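Local coordinates for protein malate dehydrogenase (Naegleria fowleri, PDB 6UM4) that probably catalyses the reversible, NAD(H)- or NADP(H)-dependent oxidation of malate to oxaloacetate, at residues K341-H344 with D345-G349. Residues are numbered along the deposited sequence; the frame is centred on the assembly and turned at random.
Sequences KHMH and DWVLG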
ATOM      1  N   LYS A 341       2.219  -8.560   6.965  1.00 17.84           N
ATOM      2  CA  LYS A 341       1.575  -9.672   7.666  1.00 18.02           C
ATOM      3  C   LYS A 341       2.541 -10.349   8.645  1.00 19.38           C
ATOM      4  O   LYS A 341       2.159 -10.701   9.771  1.00 18.52           O
ATOM      5  CB  LYS A 341       1.011 -10.691   6.669  1.00 18.58           C
ATOM      6  CG  LYS A 341      -0.302 -10.267   5.950  1.00 17.99           C
ATOM      7  CD  LYS A 341      -0.713 -11.336   4.952  1.00 20.42           C
ATOM      8  CE  LYS A 341      -2.147 -11.167   4.452  1.00 23.17           C
ATOM      9  NZ  LYS A 341      -2.304 -10.080   3.435  1.00 22.23           N
ATOM     10  N   HIS A 342       3.786 -10.567   8.225  1.00 17.82           N
ATOM     11  CA  HIS A 342       4.761 -11.201   9.109  1.00 17.99           C
ATOM     12  C   HIS A 342       4.940 -10.399  10.397  1.00 21.33           C
ATOM     13  O   HIS A 342       4.874 -10.954  11.499  1.00 23.88           O
ATOM     14  CB  HIS A 342       6.093 -11.374   8.378  1.00 17.73           C
ATOM     15  CG  HIS A 342       7.197 -11.935   9.239  1.00 22.85           C
ATOM     16  ND1 HIS A 342       7.816 -13.136   8.967  1.00 19.69           N
ATOM     17  CD2 HIS A 342       7.798 -11.450  10.353  1.00 20.28           C
ATOM     18  CE1 HIS A 342       8.744 -13.374   9.879  1.00 18.35           C
ATOM     19  NE2 HIS A 342       8.753 -12.370  10.737  1.00 18.59           N
ATOM     20  N   MET A 343       5.192  -9.087  10.281  1.00 18.46           N
ATOM     21  CA  MET A 343       5.401  -8.278  11.485  1.00 19.00           C
ATOM     22  C   MET A 343       4.127  -8.181  12.311  1.00 19.48           C
ATOM     23  O   MET A 343       4.164  -8.280  13.543  1.00 20.08           O
ATOM     24  CB  MET A 343       5.888  -6.879  11.109  1.00 20.44           C
ATOM     25  CG  MET A 343       7.257  -6.872  10.520  1.00 24.26           C
ATOM     26  SD  MET A 343       8.390  -7.615  11.684  1.00 36.11           S
ATOM     27  CE  MET A 343       8.061  -6.662  13.184  1.00 20.85           C
ATOM     28  N   HIS A 344       2.993  -7.976  11.645  1.00 19.35           N
ATOM     29  CA  HIS A 344       1.725  -7.845  12.345  1.00 24.29           C
ATOM     30  C   HIS A 344       1.449  -9.059  13.223  1.00 20.27           C
ATOM     31  O   HIS A 344       1.113  -8.918  14.405  1.00 27.70           O
ATOM     32  CB  HIS A 344       0.598  -7.648  11.334  1.00 21.09           C
ATOM     33  CG  HIS A 344      -0.756  -7.757  11.946  1.00 26.30           C
ATOM     34  ND1 HIS A 344      -1.360  -8.969  12.203  1.00 24.78           N
ATOM     35  CD2 HIS A 344      -1.605  -6.805  12.403  1.00 27.35           C
ATOM     36  CE1 HIS A 344      -2.528  -8.761  12.781  1.00 29.45           C
ATOM     37  NE2 HIS A 344      -2.705  -7.457  12.908  1.00 31.74           N
ATOM     38  N   ASP A 345       1.559 -10.266  12.645  1.00 21.09           N
ATOM     39  CA  ASP A 345       1.353 -11.499  13.399  1.00 24.62           C
ATOM     40  C   ASP A 345       2.418 -11.689  14.488  1.00 27.56           C
ATOM     41  O   ASP A 345       2.104 -12.148  15.596  1.00 21.98           O
ATOM     42  CB  ASP A 345       1.334 -12.689  12.429  1.00 22.65           C
ATOM     43  CG  ASP A 345       0.148 -12.630  11.435  1.00 28.06           C
ATOM     44  OD1 ASP A 345      -0.726 -11.743  11.589  1.00 23.09           O
ATOM     45  OD2 ASP A 345       0.086 -13.471  10.506  1.00 24.44           O
ATOM     46  N   TRP A 346       3.677 -11.336  14.199  1.00 25.31           N
ATOM     47  CA  TRP A 346       4.732 -11.446  15.209  1.00 20.79           C
ATOM     48  C   TRP A 346       4.382 -10.645  16.460  1.00 23.44           C
ATOM     49  O   TRP A 346       4.573 -11.116  17.591  1.00 27.57           O
ATOM     50  CB  TRP A 346       6.058 -10.956  14.615  1.00 22.88           C
ATOM     51  CG  TRP A 346       7.333 -11.492  15.259  1.00 20.69           C
ATOM     52  CD1 TRP A 346       7.432 -12.308  16.349  1.00 21.38           C
ATOM     53  CD2 TRP A 346       8.683 -11.258  14.808  1.00 20.47           C
ATOM     54  NE1 TRP A 346       8.761 -12.599  16.607  1.00 21.59           N
ATOM     55  CE2 TRP A 346       9.546 -11.975  15.672  1.00 21.04           C
ATOM     56  CE3 TRP A 346       9.244 -10.509  13.756  1.00 19.95           C
ATOM     57  CZ2 TRP A 346      10.938 -11.963  15.523  1.00 21.10           C
ATOM     58  CZ3 TRP A 346      10.628 -10.513  13.599  1.00 20.01           C
ATOM     59  CH2 TRP A 346      11.462 -11.223  14.491  1.00 20.59           C
ATOM     60  N   VAL A 347       3.842  -9.441  16.271  1.00 24.35           N
ATOM     61  CA  VAL A 347       3.549  -8.519  17.368  1.00 23.96           C
ATOM     62  C   VAL A 347       2.167  -8.757  17.965  1.00 28.20           C
ATOM     63  O   VAL A 347       1.996  -8.711  19.184  1.00 31.63           O
ATOM     64  CB  VAL A 347       3.696  -7.069  16.866  1.00 22.31           C
ATOM     65  CG1 VAL A 347       3.214  -6.079  17.905  1.00 23.30           C
ATOM     66  CG2 VAL A 347       5.119  -6.798  16.432  1.00 21.89           C
ATOM     67  N   LEU A 348       1.147  -8.977  17.135  1.00 25.71           N
ATOM     68  CA  LEU A 348      -0.218  -9.040  17.638  1.00 28.21           C
ATOM     69  C   LEU A 348      -0.802 -10.447  17.661  1.00 27.99           C
ATOM     70  O   LEU A 348      -1.887 -10.635  18.220  1.00 28.28           O
ATOM     71  CB  LEU A 348      -1.126  -8.118  16.811  1.00 27.50           C
ATOM     72  CG  LEU A 348      -0.708  -6.638  16.844  1.00 27.97           C
ATOM     73  CD1 LEU A 348      -1.505  -5.808  15.855  1.00 30.68           C
ATOM     74  CD2 LEU A 348      -0.818  -6.048  18.241  1.00 29.01           C
ATOM     75  N   GLY A 349      -0.116 -11.434  17.100  1.00 24.68           N
ATOM     76  CA  GLY A 349      -0.573 -12.808  17.164  1.00 29.26           C
ATOM     77  C   GLY A 349      -1.495 -13.171  16.012  1.00 30.80           C
ATOM     78  O   GLY A 349      -2.060 -12.320  15.329  1.00 33.99           O
TER
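H344 and D345, neighbours in the last turns of helix 332-348, are joined by a His-carboxylate hydrogen bond: ND1 of H344 donates to OD1 of D345 at 2.9 Å, nearly straight at 164°. The acceptor lies in the imidazole plane, but the ring reaches the carboxylate from its anti side, with the two planes 71° apart. OD2, the other oxygen of D345, makes a salt bridge to R250 and a hydrogen bond to N350, so both ends of the carboxylate are gripped.

Four i to i+4 backbone bonds hold the helix together, from D345 N to K341 O (3.0 Å) through L348 N to H344 O (2.7 Å). One more turn of the same kind, G349 N to D345 O, ends it, and G349 leaves the helix with positive phi, a conformation that suits glycine.

Aromatic and sulfur contacts gather on the buried side. The edge of the H342 ring points toward the face of the six-membered ring of W346, an offset edge-to-face pair with planes at 85°, and NE2 comes 3.6 Å from CE3 of W346. That same nitrogen is hydrogen-bonded to T246, which fixes the turn of the imidazole. M343 runs alongside W346, pointing the same way; the bend at chi2 lays SD at the edge of the indole, 3.7 Å from CE3 of W346, a Met-aromatic contact, and the further bend at chi3 turns CE. L220 touches both H342 and M343, packing this helix of the alpha/beta C-terminal domain against the parallel sheet of the Rossmann domain.

L348 crosses H344 at about a right angle: its CB lies over one face of the imidazole, offset toward the rim, and its CD1 makes van der Waals contact with CD2 and NE2, each at 3.6 Å.

With R250 on its other oxygen, D345 is probably ionised, and its carboxylate ties the helix end to helix 250-264.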